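Methylxanthine N3-demethylase NdmB (Pseudomonas putida, PDB 6ICL) catalyses the N3-demethylation of theobromine, and also of 3-methylxanthine, caffeine and theophylline, as a Rieske oxygenase that uses NADH and dioxygen. Local coordinates at residues A[44-49]-A[66-71]; A[181-186]-A[322-327]; A[219-224]-A[366-371]; A[271-276]-A[287-292]. All blocks are in the same frame, centred on the assembly; numbering follows the deposited sequence.

Contact 1 (A[44-49]-A[66-71])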
loop_
_atom_site.group_PDB
_atom_site.type_symbol
_atom_site.label_atom_id
_atom_site.label_comp_id
_atom_site.label_asym_id
_atom_site.label_seq_id
_atom_site.Cartn_x
_atom_site.Cartn_y
_atom_site.Cartn_z
ATOM N N ASN A 44 25.127 18.095 2.052
ATOM C CA ASN A 44 23.937 17.967 2.886
ATOM C C ASN A 44 23.424 16.529 2.918
ATOM O O ASN A 44 23.103 15.987 3.993
ATOM C CB ASN A 44 22.855 18.902 2.368
ATOM C CG ASN A 44 21.773 19.116 3.375
ATOM O OD1 ASN A 44 20.701 18.507 3.295
ATOM N ND2 ASN A 44 22.051 19.965 4.364
ATOM N N GLU A 45 23.309 15.901 1.739
ATOM C CA GLU A 45 22.919 14.495 1.685
ATOM C C GLU A 45 23.847 13.625 2.525
ATOM O O GLU A 45 23.396 12.705 3.219
ATOM C CB GLU A 45 22.893 14.008 0.228
ATOM C CG GLU A 45 21.596 14.372 -0.498
ATOM C CD GLU A 45 21.694 14.234 -2.018
ATOM O OE1 GLU A 45 20.700 14.555 -2.693
ATOM O OE2 GLU A 45 22.760 13.818 -2.533
ATOM N N PHE A 46 25.157 13.883 2.463
ATOM C CA PHE A 46 26.082 13.077 3.250
ATOM C C PHE A 46 25.851 13.267 4.755
ATOM O O PHE A 46 25.877 12.299 5.530
ATOM C CB PHE A 46 27.524 13.441 2.894
ATOM C CG PHE A 46 28.500 12.924 3.870
ATOM C CD1 PHE A 46 28.910 11.587 3.817
ATOM C CD2 PHE A 46 28.981 13.742 4.883
ATOM C CE1 PHE A 46 29.821 11.088 4.756
ATOM C CE2 PHE A 46 29.868 13.250 5.821
ATOM C CZ PHE A 46 30.295 11.914 5.751
ATOM N N GLU A 47 25.661 14.511 5.185
ATOM C CA GLU A 47 25.494 14.794 6.611
ATOM C C GLU A 47 24.164 14.276 7.155
ATOM O O GLU A 47 24.092 13.911 8.332
ATOM C CB GLU A 47 25.639 16.297 6.856
ATOM C CG GLU A 47 27.083 16.782 6.613
ATOM C CD GLU A 47 27.270 18.276 6.906
ATOM O OE1 GLU A 47 26.261 19.012 6.967
ATOM O OE2 GLU A 47 28.430 18.707 7.094
ATOM N N ARG A 48 23.121 14.194 6.319
ATOM C CA ARG A 48 21.818 13.634 6.702
ATOM C C ARG A 48 21.765 12.107 6.703
ATOM O O ARG A 48 20.781 11.554 7.193
ATOM C CB ARG A 48 20.721 14.099 5.739
ATOM C CG ARG A 48 20.152 15.459 5.996
ATOM C CD ARG A 48 19.567 16.071 4.689
ATOM N NE ARG A 48 19.136 15.103 3.670
ATOM C CZ ARG A 48 18.959 15.409 2.371
ATOM N NH1 ARG A 48 19.198 16.647 1.924
ATOM N NH2 ARG A 48 18.553 14.485 1.509
ATOM N N ALA A 49 22.749 11.421 6.116
ATOM C CA ALA A 49 22.714 9.970 5.973
ATOM C C ALA A 49 22.866 9.218 7.294
ATOM O O ALA A 49 22.527 8.035 7.361
ATOM C CB ALA A 49 23.829 9.527 5.034
ATOM N N LEU A 66 30.496 1.859 -2.387
ATOM C CA LEU A 66 31.474 2.658 -1.658
ATOM C C LEU A 66 30.875 3.069 -0.328
ATOM O O LEU A 66 29.657 3.236 -0.213
ATOM C CB LEU A 66 31.853 3.960 -2.423
ATOM C CG LEU A 66 32.291 3.859 -3.905
ATOM C CD1 LEU A 66 32.652 5.243 -4.447
ATOM C CD2 LEU A 66 33.453 2.915 -4.071
ATOM N N VAL A 67 31.737 3.284 0.663
ATOM C CA VAL A 67 31.334 3.897 1.925
ATOM C C VAL A 67 32.005 5.260 2.027
ATOM O O VAL A 67 33.190 5.406 1.699
ATOM C CB VAL A 67 31.676 3.000 3.133
ATOM C CG1 VAL A 67 33.164 2.587 3.115
ATOM C CG2 VAL A 67 31.306 3.701 4.440
ATOM N N LEU A 68 31.232 6.265 2.421
ATOM C CA LEU A 68 31.730 7.588 2.747
ATOM C C LEU A 68 31.696 7.758 4.258
ATOM O O LEU A 68 30.713 7.386 4.911
ATOM C CB LEU A 68 30.878 8.682 2.090
ATOM C CG LEU A 68 30.703 8.591 0.563
ATOM C CD1 LEU A 68 29.833 9.721 0.049
ATOM C CD2 LEU A 68 32.065 8.592 -0.159
ATOM N N ALA A 69 32.763 8.314 4.820
ATOM C CA ALA A 69 32.754 8.669 6.230
ATOM C C ALA A 69 33.674 9.857 6.433
ATOM O O ALA A 69 34.677 10.016 5.724
ATOM C CB ALA A 69 33.207 7.508 7.116
ATOM N N ARG A 70 33.330 10.691 7.402
ATOM C CA ARG A 70 34.147 11.852 7.723
ATOM C C ARG A 70 35.018 11.473 8.905
ATOM O O ARG A 70 34.508 11.231 10.003
ATOM C CB ARG A 70 33.307 13.087 8.030
ATOM C CG ARG A 70 34.184 14.288 8.380
ATOM C CD ARG A 70 33.600 15.559 7.835
ATOM N NE ARG A 70 32.207 15.686 8.228
ATOM C CZ ARG A 70 31.370 16.572 7.717
ATOM N NH1 ARG A 70 31.781 17.420 6.788
ATOM N NH2 ARG A 70 30.119 16.610 8.145
ATOM N N LEU A 71 36.327 11.380 8.659
ATOM C CA LEU A 71 37.322 11.009 9.653
ATOM C C LEU A 71 38.289 12.185 9.793
ATOM O O LEU A 71 38.911 12.593 8.806
ATOM C CB LEU A 71 38.077 9.743 9.233
ATOM C CG LEU A 71 37.281 8.461 8.946
ATOM C CD1 LEU A 71 38.223 7.300 8.667
ATOM C CD2 LEU A 71 36.349 8.113 10.094
#

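Contact 2 (A[181-186]-A[322-327])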
loop_
_atom_site.group_PDB
_atom_site.type_symbol
_atom_site.label_atom_id
_atom_site.label_comp_id
_atom_site.label_asym_id
_atom_site.label_seq_id
_atom_site.Cartn_x
_atom_site.Cartn_y
_atom_site.Cartn_z
ATOM N N TRP A 181 17.500 9.452 -12.419
ATOM C CA TRP A 181 16.751 9.091 -13.622
ATOM C C TRP A 181 17.139 7.672 -14.001
ATOM O O TRP A 181 18.309 7.283 -13.855
ATOM C CB TRP A 181 17.037 10.030 -14.816
ATOM C CG TRP A 181 16.256 11.334 -14.831
ATOM C CD1 TRP A 181 15.403 11.796 -13.868
ATOM C CD2 TRP A 181 16.248 12.329 -15.884
ATOM N NE1 TRP A 181 14.875 13.021 -14.244
ATOM C CE2 TRP A 181 15.362 13.359 -15.484
ATOM C CE3 TRP A 181 16.897 12.438 -17.124
ATOM C CZ2 TRP A 181 15.112 14.485 -16.274
ATOM C CZ3 TRP A 181 16.657 13.564 -17.906
ATOM C CH2 TRP A 181 15.771 14.570 -17.481
ATOM N N GLU A 182 16.163 6.905 -14.493
ATOM C CA GLU A 182 16.416 5.545 -14.985
ATOM C C GLU A 182 16.855 5.600 -16.454
ATOM O O GLU A 182 16.154 5.189 -17.391
ATOM C CB GLU A 182 15.179 4.674 -14.786
ATOM C CG GLU A 182 14.826 4.519 -13.309
ATOM C CD GLU A 182 13.458 3.926 -13.109
ATOM O OE1 GLU A 182 13.266 2.754 -13.509
ATOM O OE2 GLU A 182 12.571 4.635 -12.571
ATOM N N THR A 183 18.046 6.159 -16.634
ATOM C CA THR A 183 18.761 6.139 -17.898
ATOM C C THR A 183 20.237 6.259 -17.559
ATOM O O THR A 183 20.602 6.481 -16.408
ATOM C CB THR A 183 18.313 7.277 -18.814
ATOM O OG1 THR A 183 18.826 7.067 -20.139
ATOM C CG2 THR A 183 18.859 8.603 -18.282
ATOM N N VAL A 184 21.092 6.125 -18.571
ATOM C CA VAL A 184 22.521 6.269 -18.365
ATOM C C VAL A 184 22.904 7.739 -18.467
ATOM O O VAL A 184 22.184 8.573 -19.037
ATOM C CB VAL A 184 23.323 5.408 -19.357
ATOM C CG1 VAL A 184 23.109 3.939 -19.030
ATOM C CG2 VAL A 184 22.905 5.720 -20.804
ATOM N N ALA A 185 24.070 8.061 -17.906
ATOM C CA ALA A 185 24.480 9.460 -17.778
ATOM C C ALA A 185 24.671 10.161 -19.129
ATOM O O ALA A 185 24.452 11.380 -19.226
ATOM C CB ALA A 185 25.767 9.545 -16.952
ATOM N N GLU A 186 25.077 9.434 -20.181
ATOM C CA GLU A 186 25.203 10.081 -21.498
ATOM C C GLU A 186 23.868 10.632 -21.978
ATOM O O GLU A 186 23.811 11.727 -22.548
ATOM C CB GLU A 186 25.766 9.106 -22.547
ATOM C CG GLU A 186 27.219 8.686 -22.336
ATOM C CD GLU A 186 27.359 7.564 -21.297
ATOM O OE1 GLU A 186 28.496 7.315 -20.827
ATOM O OE2 GLU A 186 26.335 6.927 -20.951
ATOM N N TRP A 322 15.469 3.745 -25.565
ATOM C CA TRP A 322 15.965 2.384 -25.438
ATOM C C TRP A 322 16.571 1.863 -26.738
ATOM O O TRP A 322 16.113 2.217 -27.814
ATOM C CB TRP A 322 14.847 1.463 -24.994
ATOM C CG TRP A 322 13.870 1.226 -26.082
ATOM C CD1 TRP A 322 12.862 2.061 -26.482
ATOM C CD2 TRP A 322 13.804 0.075 -26.934
ATOM N NE1 TRP A 322 12.157 1.484 -27.517
ATOM C CE2 TRP A 322 12.718 0.268 -27.815
ATOM C CE3 TRP A 322 14.542 -1.107 -27.022
ATOM C CZ2 TRP A 322 12.362 -0.674 -28.789
ATOM C CZ3 TRP A 322 14.180 -2.042 -27.997
ATOM C CH2 TRP A 322 13.104 -1.813 -28.864
ATOM N N PRO A 323 17.618 1.025 -26.640
ATOM C CA PRO A 323 18.324 0.668 -25.401
ATOM C C PRO A 323 18.914 1.871 -24.690
ATOM O O PRO A 323 19.234 2.882 -25.339
ATOM C CB PRO A 323 19.437 -0.264 -25.897
ATOM C CG PRO A 323 18.802 -0.924 -27.123
ATOM C CD PRO A 323 18.078 0.210 -27.781
ATOM N N LEU A 324 19.032 1.758 -23.365
ATOM C CA LEU A 324 19.566 2.850 -22.558
ATOM C C LEU A 324 20.903 3.327 -23.099
ATOM O O LEU A 324 21.086 4.518 -23.376
ATOM C CB LEU A 324 19.707 2.398 -21.106
ATOM C CG LEU A 324 18.595 2.804 -20.138
ATOM C CD1 LEU A 324 17.229 2.503 -20.716
ATOM C CD2 LEU A 324 18.788 2.088 -18.797
ATOM N N GLU A 325 21.830 2.397 -23.293
ATOM C CA GLU A 325 23.138 2.725 -23.835
ATOM C C GLU A 325 23.011 3.348 -25.218
ATOM O O GLU A 325 22.174 2.933 -26.026
ATOM C CB GLU A 325 24.005 1.470 -23.903
ATOM C CG GLU A 325 24.595 1.069 -22.552
ATOM C CD GLU A 325 25.655 2.051 -22.068
ATOM O OE1 GLU A 325 26.286 2.716 -22.915
ATOM O OE2 GLU A 325 25.864 2.166 -20.844
ATOM N N ILE A 326 23.836 4.369 -25.469
ATOM C CA ILE A 326 23.951 4.947 -26.809
ATOM C C ILE A 326 24.225 3.835 -27.810
ATOM O O ILE A 326 25.135 3.024 -27.606
ATOM C CB ILE A 326 25.085 5.990 -26.844
ATOM C CG1 ILE A 326 24.859 7.096 -25.823
ATOM C CG2 ILE A 326 25.234 6.573 -28.236
ATOM C CD1 ILE A 326 23.526 7.715 -25.915
ATOM N N GLN A 327 23.460 3.800 -28.901
ATOM C CA GLN A 327 23.643 2.786 -29.937
ATOM C C GLN A 327 24.250 3.387 -31.200
ATOM O O GLN A 327 23.994 4.544 -31.544
ATOM C CB GLN A 327 22.318 2.114 -30.291
ATOM C CG GLN A 327 21.632 1.464 -29.131
ATOM C CD GLN A 327 22.376 0.247 -28.659
ATOM O OE1 GLN A 327 22.510 -0.729 -29.398
ATOM N NE2 GLN A 327 22.883 0.294 -27.427
HETATM O O HOH W 1 25.590 5.222 -23.346
HETATM O O HOH W 2 27.039 4.495 -19.744
#

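Contact 3 (A[219-224]-A[366-371])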
loop_
_atom_site.group_PDB
_atom_site.type_symbol
_atom_site.label_atom_id
_atom_site.label_comp_id
_atom_site.label_asym_id
_atom_site.label_seq_id
_atom_site.Cartn_x
_atom_site.Cartn_y
_atom_site.Cartn_z
ATOM N N VAL A 219 32.348 23.953 -31.781
ATOM C CA VAL A 219 32.558 23.077 -30.641
ATOM C C VAL A 219 34.050 22.863 -30.484
ATOM O O VAL A 219 34.696 22.289 -31.373
ATOM C CB VAL A 219 31.832 21.737 -30.816
ATOM C CG1 VAL A 219 32.047 20.880 -29.582
ATOM C CG2 VAL A 219 30.341 21.967 -31.100
ATOM N N ASN A 220 34.596 23.308 -29.357
ATOM C CA ASN A 220 36.003 23.126 -29.042
ATOM C C ASN A 220 36.190 22.107 -27.927
ATOM O O ASN A 220 35.317 21.927 -27.071
ATOM C CB ASN A 220 36.641 24.440 -28.599
ATOM C CG ASN A 220 36.489 25.535 -29.633
ATOM O OD1 ASN A 220 36.348 25.265 -30.826
ATOM N ND2 ASN A 220 36.522 26.782 -29.178
ATOM N N ARG A 221 37.354 21.461 -27.942
ATOM C CA ARG A 221 37.889 20.721 -26.806
ATOM C C ARG A 221 39.009 21.554 -26.196
ATOM O O ARG A 221 40.020 21.814 -26.859
ATOM C CB ARG A 221 38.423 19.357 -27.235
ATOM C CG ARG A 221 37.426 18.441 -27.945
ATOM C CD ARG A 221 38.086 17.089 -28.105
ATOM N NE ARG A 221 37.337 16.134 -28.913
ATOM C CZ ARG A 221 37.823 14.935 -29.220
ATOM N NH1 ARG A 221 39.032 14.593 -28.792
ATOM N NH2 ARG A 221 37.120 14.081 -29.941
ATOM N N VAL A 222 38.832 21.984 -24.947
ATOM C CA VAL A 222 39.769 22.865 -24.261
ATOM C C VAL A 222 39.952 22.337 -22.840
ATOM O O VAL A 222 39.013 22.377 -22.034
ATOM C CB VAL A 222 39.269 24.316 -24.239
ATOM C CG1 VAL A 222 40.248 25.190 -23.492
ATOM C CG2 VAL A 222 39.017 24.827 -25.649
ATOM N N ASP A 223 41.147 21.834 -22.534
ATOM C CA ASP A 223 41.528 21.466 -21.169
ATOM C C ASP A 223 40.510 20.518 -20.517
ATOM O O ASP A 223 40.040 20.755 -19.403
ATOM C CB ASP A 223 41.714 22.722 -20.307
ATOM C CG ASP A 223 42.762 23.693 -20.871
ATOM O OD1 ASP A 223 43.783 23.225 -21.398
ATOM O OD2 ASP A 223 42.570 24.927 -20.766
ATOM N N GLY A 224 40.167 19.438 -21.217
ATOM C CA GLY A 224 39.242 18.457 -20.666
ATOM C C GLY A 224 37.771 18.821 -20.740
ATOM O O GLY A 224 36.940 18.088 -20.186
ATOM N N THR A 366 44.520 17.035 -25.069
ATOM C CA THR A 366 44.794 17.695 -26.350
ATOM C C THR A 366 43.656 18.633 -26.739
ATOM O O THR A 366 42.531 18.182 -26.990
ATOM C CB THR A 366 45.004 16.660 -27.454
ATOM O OG1 THR A 366 46.185 15.893 -27.184
ATOM C CG2 THR A 366 45.121 17.344 -28.808
ATOM N N ASN A 367 43.941 19.932 -26.825
ATOM C CA ASN A 367 42.915 20.867 -27.243
ATOM C C ASN A 367 42.676 20.758 -28.742
ATOM O O ASN A 367 43.559 20.373 -29.509
ATOM C CB ASN A 367 43.291 22.291 -26.857
ATOM C CG ASN A 367 43.299 22.480 -25.365
ATOM O OD1 ASN A 367 43.150 21.515 -24.615
ATOM N ND2 ASN A 367 43.474 23.709 -24.922
ATOM N N VAL A 368 41.443 21.045 -29.145
ATOM C CA VAL A 368 41.031 20.953 -30.537
ATOM C C VAL A 368 40.059 22.094 -30.785
ATOM O O VAL A 368 38.913 22.052 -30.329
ATOM C CB VAL A 368 40.383 19.595 -30.866
ATOM C CG1 VAL A 368 39.952 19.551 -32.314
ATOM C CG2 VAL A 368 41.327 18.434 -30.573
ATOM N N ILE A 369 40.512 23.126 -31.487
ATOM C CA ILE A 369 39.706 24.304 -31.774
ATOM C C ILE A 369 39.176 24.170 -33.189
ATOM O O ILE A 369 39.954 23.939 -34.126
ATOM C CB ILE A 369 40.535 25.590 -31.616
ATOM C CG1 ILE A 369 41.271 25.571 -30.275
ATOM C CG2 ILE A 369 39.657 26.826 -31.752
ATOM C CD1 ILE A 369 40.361 25.329 -29.080
ATOM N N GLU A 370 37.861 24.313 -33.357
ATOM C CA GLU A 370 37.252 24.094 -34.665
ATOM C C GLU A 370 37.750 25.161 -35.635
ATOM O O GLU A 370 37.306 26.313 -35.574
ATOM C CB GLU A 370 35.726 24.094 -34.568
ATOM C CG GLU A 370 35.056 23.280 -35.681
ATOM C CD GLU A 370 33.532 23.223 -35.590
ATOM O OE1 GLU A 370 32.880 22.937 -36.623
ATOM O OE2 GLU A 370 32.980 23.454 -34.494
ATOM N N GLU A 371 38.688 24.761 -36.502
ATOM C CA GLU A 371 39.345 25.555 -37.562
ATOM C C GLU A 371 40.729 24.949 -37.814
ATOM O O GLU A 371 40.905 24.106 -38.695
ATOM C CB GLU A 371 39.501 27.045 -37.212
ATOM C CG GLU A 371 39.137 28.007 -38.360
ATOM C CD GLU A 371 37.634 28.074 -38.617
ATOM O OE1 GLU A 371 37.216 28.532 -39.708
ATOM O OE2 GLU A 371 36.869 27.662 -37.718
HETATM O O HOH W 3 36.264 26.784 -32.994
HETATM O O HOH W 4 41.302 15.813 -27.227
HETATM O O HOH W 5 40.934 18.984 -23.752
#

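Contact 4 (A[271-276]-A[287-292])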
loop_
_atom_site.group_PDB
_atom_site.type_symbol
_atom_site.label_atom_id
_atom_site.label_comp_id
_atom_site.label_asym_id
_atom_site.label_seq_id
_atom_site.Cartn_x
_atom_site.Cartn_y
_atom_site.Cartn_z
ATOM N N PHE A 271 23.103 34.305 -15.465
ATOM C CA PHE A 271 22.436 33.226 -14.755
ATOM C C PHE A 271 23.201 31.959 -15.097
ATOM O O PHE A 271 23.431 31.697 -16.278
ATOM C CB PHE A 271 20.967 33.148 -15.204
ATOM C CG PHE A 271 20.153 32.117 -14.501
ATOM C CD1 PHE A 271 19.506 32.420 -13.314
ATOM C CD2 PHE A 271 19.986 30.843 -15.053
ATOM C CE1 PHE A 271 18.713 31.459 -12.662
ATOM C CE2 PHE A 271 19.207 29.874 -14.410
ATOM C CZ PHE A 271 18.565 30.189 -13.210
ATOM N N VAL A 272 23.638 31.200 -14.093
ATOM C CA VAL A 272 24.354 29.945 -14.322
ATOM C C VAL A 272 23.463 28.760 -13.938
ATOM O O VAL A 272 22.954 28.690 -12.811
ATOM C CB VAL A 272 25.672 29.888 -13.541
ATOM C CG1 VAL A 272 26.336 28.527 -13.758
ATOM C CG2 VAL A 272 26.603 31.013 -13.979
ATOM N N LEU A 273 23.274 27.838 -14.881
ATOM C CA LEU A 273 22.638 26.553 -14.627
ATOM C C LEU A 273 23.686 25.480 -14.872
ATOM O O LEU A 273 24.315 25.441 -15.940
ATOM C CB LEU A 273 21.399 26.337 -15.505
ATOM C CG LEU A 273 20.535 25.096 -15.177
ATOM C CD1 LEU A 273 20.011 25.111 -13.725
ATOM C CD2 LEU A 273 19.372 24.914 -16.159
ATOM N N TRP A 274 23.909 24.654 -13.867
ATOM C CA TRP A 274 24.940 23.637 -13.888
ATOM C C TRP A 274 24.333 22.294 -13.513
ATOM O O TRP A 274 23.454 22.207 -12.645
ATOM C CB TRP A 274 26.059 24.031 -12.921
ATOM C CG TRP A 274 27.241 23.091 -12.746
ATOM C CD1 TRP A 274 28.483 23.207 -13.332
ATOM C CD2 TRP A 274 27.322 21.959 -11.870
ATOM N NE1 TRP A 274 29.317 22.211 -12.877
ATOM C CE2 TRP A 274 28.634 21.434 -11.977
ATOM C CE3 TRP A 274 26.415 21.345 -10.986
ATOM C CZ2 TRP A 274 29.064 20.312 -11.238
ATOM C CZ3 TRP A 274 26.842 20.243 -10.247
ATOM C CH2 TRP A 274 28.147 19.727 -10.382
ATOM N N THR A 275 24.825 21.245 -14.156
ATOM C CA THR A 275 24.421 19.896 -13.817
ATOM C C THR A 275 25.584 18.972 -14.108
ATOM O O THR A 275 26.395 19.244 -15.000
ATOM C CB THR A 275 23.171 19.462 -14.605
ATOM O OG1 THR A 275 22.060 20.269 -14.196
ATOM C CG2 THR A 275 22.826 17.993 -14.338
ATOM N N THR A 276 25.678 17.902 -13.322
ATOM C CA THR A 276 26.561 16.790 -13.605
ATOM C C THR A 276 25.784 15.506 -13.362
ATOM O O THR A 276 25.069 15.383 -12.356
ATOM C CB THR A 276 27.824 16.852 -12.734
ATOM O OG1 THR A 276 28.576 18.020 -13.085
ATOM C CG2 THR A 276 28.702 15.640 -12.970
ATOM N N ASN A 287 21.808 12.787 -10.530
ATOM C CA ASN A 287 22.055 14.059 -11.167
ATOM C C ASN A 287 22.066 15.176 -10.135
ATOM O O ASN A 287 21.206 15.232 -9.244
ATOM C CB ASN A 287 21.001 14.276 -12.239
ATOM C CG ASN A 287 20.989 13.123 -13.221
ATOM O OD1 ASN A 287 21.918 12.989 -13.998
ATOM N ND2 ASN A 287 19.979 12.236 -13.134
ATOM N N PHE A 288 23.050 16.057 -10.287
ATOM C CA PHE A 288 23.362 17.132 -9.359
ATOM C C PHE A 288 23.182 18.452 -10.083
ATOM O O PHE A 288 23.862 18.706 -11.083
ATOM C CB PHE A 288 24.788 16.974 -8.855
ATOM C CG PHE A 288 24.971 15.759 -8.032
ATOM C CD1 PHE A 288 25.163 14.521 -8.634
ATOM C CD2 PHE A 288 24.907 15.836 -6.647
ATOM C CE1 PHE A 288 25.310 13.395 -7.885
ATOM C CE2 PHE A 288 25.067 14.695 -5.880
ATOM C CZ PHE A 288 25.253 13.471 -6.493
ATOM N N MET A 289 22.265 19.280 -9.598
ATOM C CA MET A 289 22.002 20.576 -10.198
ATOM C C MET A 289 22.429 21.693 -9.252
ATOM O O MET A 289 22.206 21.606 -8.035
ATOM C CB MET A 289 20.517 20.716 -10.531
ATOM C CG MET A 289 20.148 22.064 -11.103
ATOM S SD MET A 289 18.390 22.126 -11.451
ATOM C CE MET A 289 17.760 22.502 -9.833
ATOM N N ILE A 290 23.036 22.748 -9.819
ATOM C CA ILE A 290 23.396 23.961 -9.086
ATOM C C ILE A 290 22.906 25.164 -9.885
ATOM O O ILE A 290 23.127 25.247 -11.101
ATOM C CB ILE A 290 24.911 24.049 -8.818
ATOM C CG1 ILE A 290 25.329 22.873 -7.925
ATOM C CG2 ILE A 290 25.288 25.412 -8.185
ATOM C CD1 ILE A 290 26.816 22.814 -7.568
ATOM N N ILE A 291 22.207 26.072 -9.215
ATOM C CA ILE A 291 21.730 27.314 -9.812
ATOM C C ILE A 291 22.485 28.464 -9.159
ATOM O O ILE A 291 22.517 28.566 -7.926
ATOM C CB ILE A 291 20.214 27.476 -9.614
ATOM C CG1 ILE A 291 19.469 26.238 -10.126
ATOM C CG2 ILE A 291 19.711 28.740 -10.292
ATOM C CD1 ILE A 291 17.983 26.235 -9.769
ATOM N N VAL A 292 23.114 29.310 -9.977
ATOM C CA VAL A 292 23.804 30.509 -9.511
ATOM C C VAL A 292 23.159 31.705 -10.174
ATOM O O VAL A 292 23.017 31.741 -11.405
ATOM C CB VAL A 292 25.306 30.484 -9.819
ATOM C CG1 VAL A 292 26.002 31.687 -9.130
ATOM C CG2 VAL A 292 25.902 29.165 -9.364
#

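Contact 1 (A[44-49]-A[66-71])
The charged part of this contact is one salt bridge between E47 and R70. R70 NH2 donates to E47 OE2 at 2.9 Å with a nearly straight N-H...O angle of 173°. The acceptor lies in the guanidinium plane, whereas the donor meets OE2 on its anti side, tilted out of the carboxylate plane. The group has further partners: R70 NE bonds to H54 and R70 NH2 also to the carbonyl of G53, making three bonds, which would hold the guanidinium against turning. P299 of the second subunit packs on E47 and R70.

The remaining contacts gather round the F46 ring, which reaches the strand because its CG stands anti to the backbone N (chi1 166°). Its CE1 packs on L68 CB at 3.7 Å. At the ring edge, CZ lies 3.7 Å from the backbone N of R70. The same ring turns an edge to the arginine: CE2 sits 3.9 Å above the guanidinium plane of R70, toward its rim, with the two planes 88° apart. F46 thus touches backbone, aliphatic carbon and a flat cation together.

The axis of residues 44-48 runs nearly at right angles to that of 66-71, 9.8 Å away at closest approach. F46 also packs on C41 of strand 37-42 and I75 of strand 74-79, joining the helix to the six-stranded sheet of the Rieske domain.

Contact 2 (A[181-186]-A[322-327])
The carboxylate of E325 presents OE2 to V184, whose CG1 methyl approaches that oxygen to 3.7 Å, the two side chains crossing at about a right angle. The Q327 amide donates from NE2, in its own plane, to E325 O from above the carbonyl plane. A second carboxylate is that of E186. It does not bond to E325 directly: E186 OE2 and E325 OE1 stand 4.6 Å apart, and water fills in between. One water accepts from the backbone N of I326 and sits between those two oxygens, 3.0 Å from E186 OE2. Another donates to both E186 OE2 and E325 OE2, at 2.8 Å from each. Like charges this near would probably repel, but each has further support, E325 OE1 from a salt bridge with K30 and E186 OE1 from a hydrogen bond with Y256.

Beside this polar layer the contact is van der Waals packing. V184 CG2 rests 3.4 Å from L324 O, a carbonyl that also accepts from R187, while V184 CG1 faces L324 CB at 4.3 Å. L324 CG packs against T183 CA, and E186 CB meets I326 CG1 at 3.9 Å. No direct hydrogen bond joins the two segments.

V184 occupies the N-cap position of helix 185-192, so the loop 322-327, which contains a cis peptide bond between W322 and P323, packs against a helix start. Both belong to the iron-bearing C-terminal domain of this Rieske oxygenase.

Contact 3 (A[219-224]-A[366-371])
R221 and V368 form the tight centre, a single antiparallel hydrogen-bonded bridge. R221 N donates to V368 O at 2.9 Å, and V368 N returns a bond to R221 O at 2.8 Å, in the carbonyl plane on a lone pair. Side-chain oxygens continue this ladder at both ends. N367 OD1 takes D223 N (2.9 Å, 177°) from above the carbonyl plane of N367. N220 OD1 accepts E370 N at 3.1 Å, and E370 OE2, extended from a CG anti to its own N (chi1 -154°), receives V219 N at 2.8 Å nearly along the C-O axis.

The outer side is looser: the exposed I369 touches V222 CG2 with its CD1 at 3.7 Å, and one water links R221 NH1 to T366 O. Another water bridges N220 OD1 and E370 O. Replacing N220 by an alanine here would probably leave the E370 amide without its side-chain acceptor and that water without one anchor.

E370 OE2 also binds K337, and R221 pairs with E348 and makes a cation-pi contact with W345, both on helix 337-355. Backbone and polar bonds, rather than apolar burial, therefore attach the C-terminal tail to edge strand 219-222.

Contact 4 (A[271-276]-A[287-292])
W274 sets CG anti to its backbone N (chi1 178°), while I290 keeps CG1 beside its own N (chi1 -63°); the two side chains thereby lie side by side and point the same way. W274 CE3 packs on I290 CG1 at 3.6 Å, and the ring carries on toward F288, its CZ3 being 3.5 Å from F288 O. On this face V272 and V292 also meet, CB to CB at 3.8 Å.

L273, T275, M289 and I291 occupy the other face. L273 CD1 wedges against I291 CG1 at 3.8 Å and against M289 CG, while I291 CG2 reaches F271 CZ at 3.5 Å.

The backbones form an antiparallel hairpin, strands 270-281 and 284-294, with the short axes 166° apart. V272 with V292, W274 with I290 and T276 with F288 are hydrogen-bonded pairs, each joined by two bonds; L273 with I291 and T275 with M289 are non-hydrogen-bonded, the latter close at 4.4 Å between CA atoms. The hairpin lies within the seven-stranded antiparallel sheet of the C-terminal domain, consistent with the helix-grip fold of Rieske oxygenases.

W274 NE1 bonds to Y162 O, and the ring also touches I146 and W148 of strand 146-150. With an alanine in place of W274, Y162 O would probably lose its donor and a gap would open beside I290. Across the sheet, helix 300-319 covers L273, M289 and I291 through Q307.

Overall arrangement
From the N terminus, contact 1 closes first: only 16 residues separate its segments, and it joins a helix to the sheet of the Rieske domain. Contact 2 then opens at 181-186 and contact 3 at 219-224. Before either closes, the hairpin of contact 4 forms, so it lies within both of their loops. Contact 2 closes at 322-327 and contact 3 at 366-371; their segments alternate, and the two loops cross. Contacts 3 and 4 reach one seven-stranded sheet, contact 3 at its edge strand. Contact 4 touches contact 2 through W181 and N287, and contact 1 through E45 and F288, where the two domains meet.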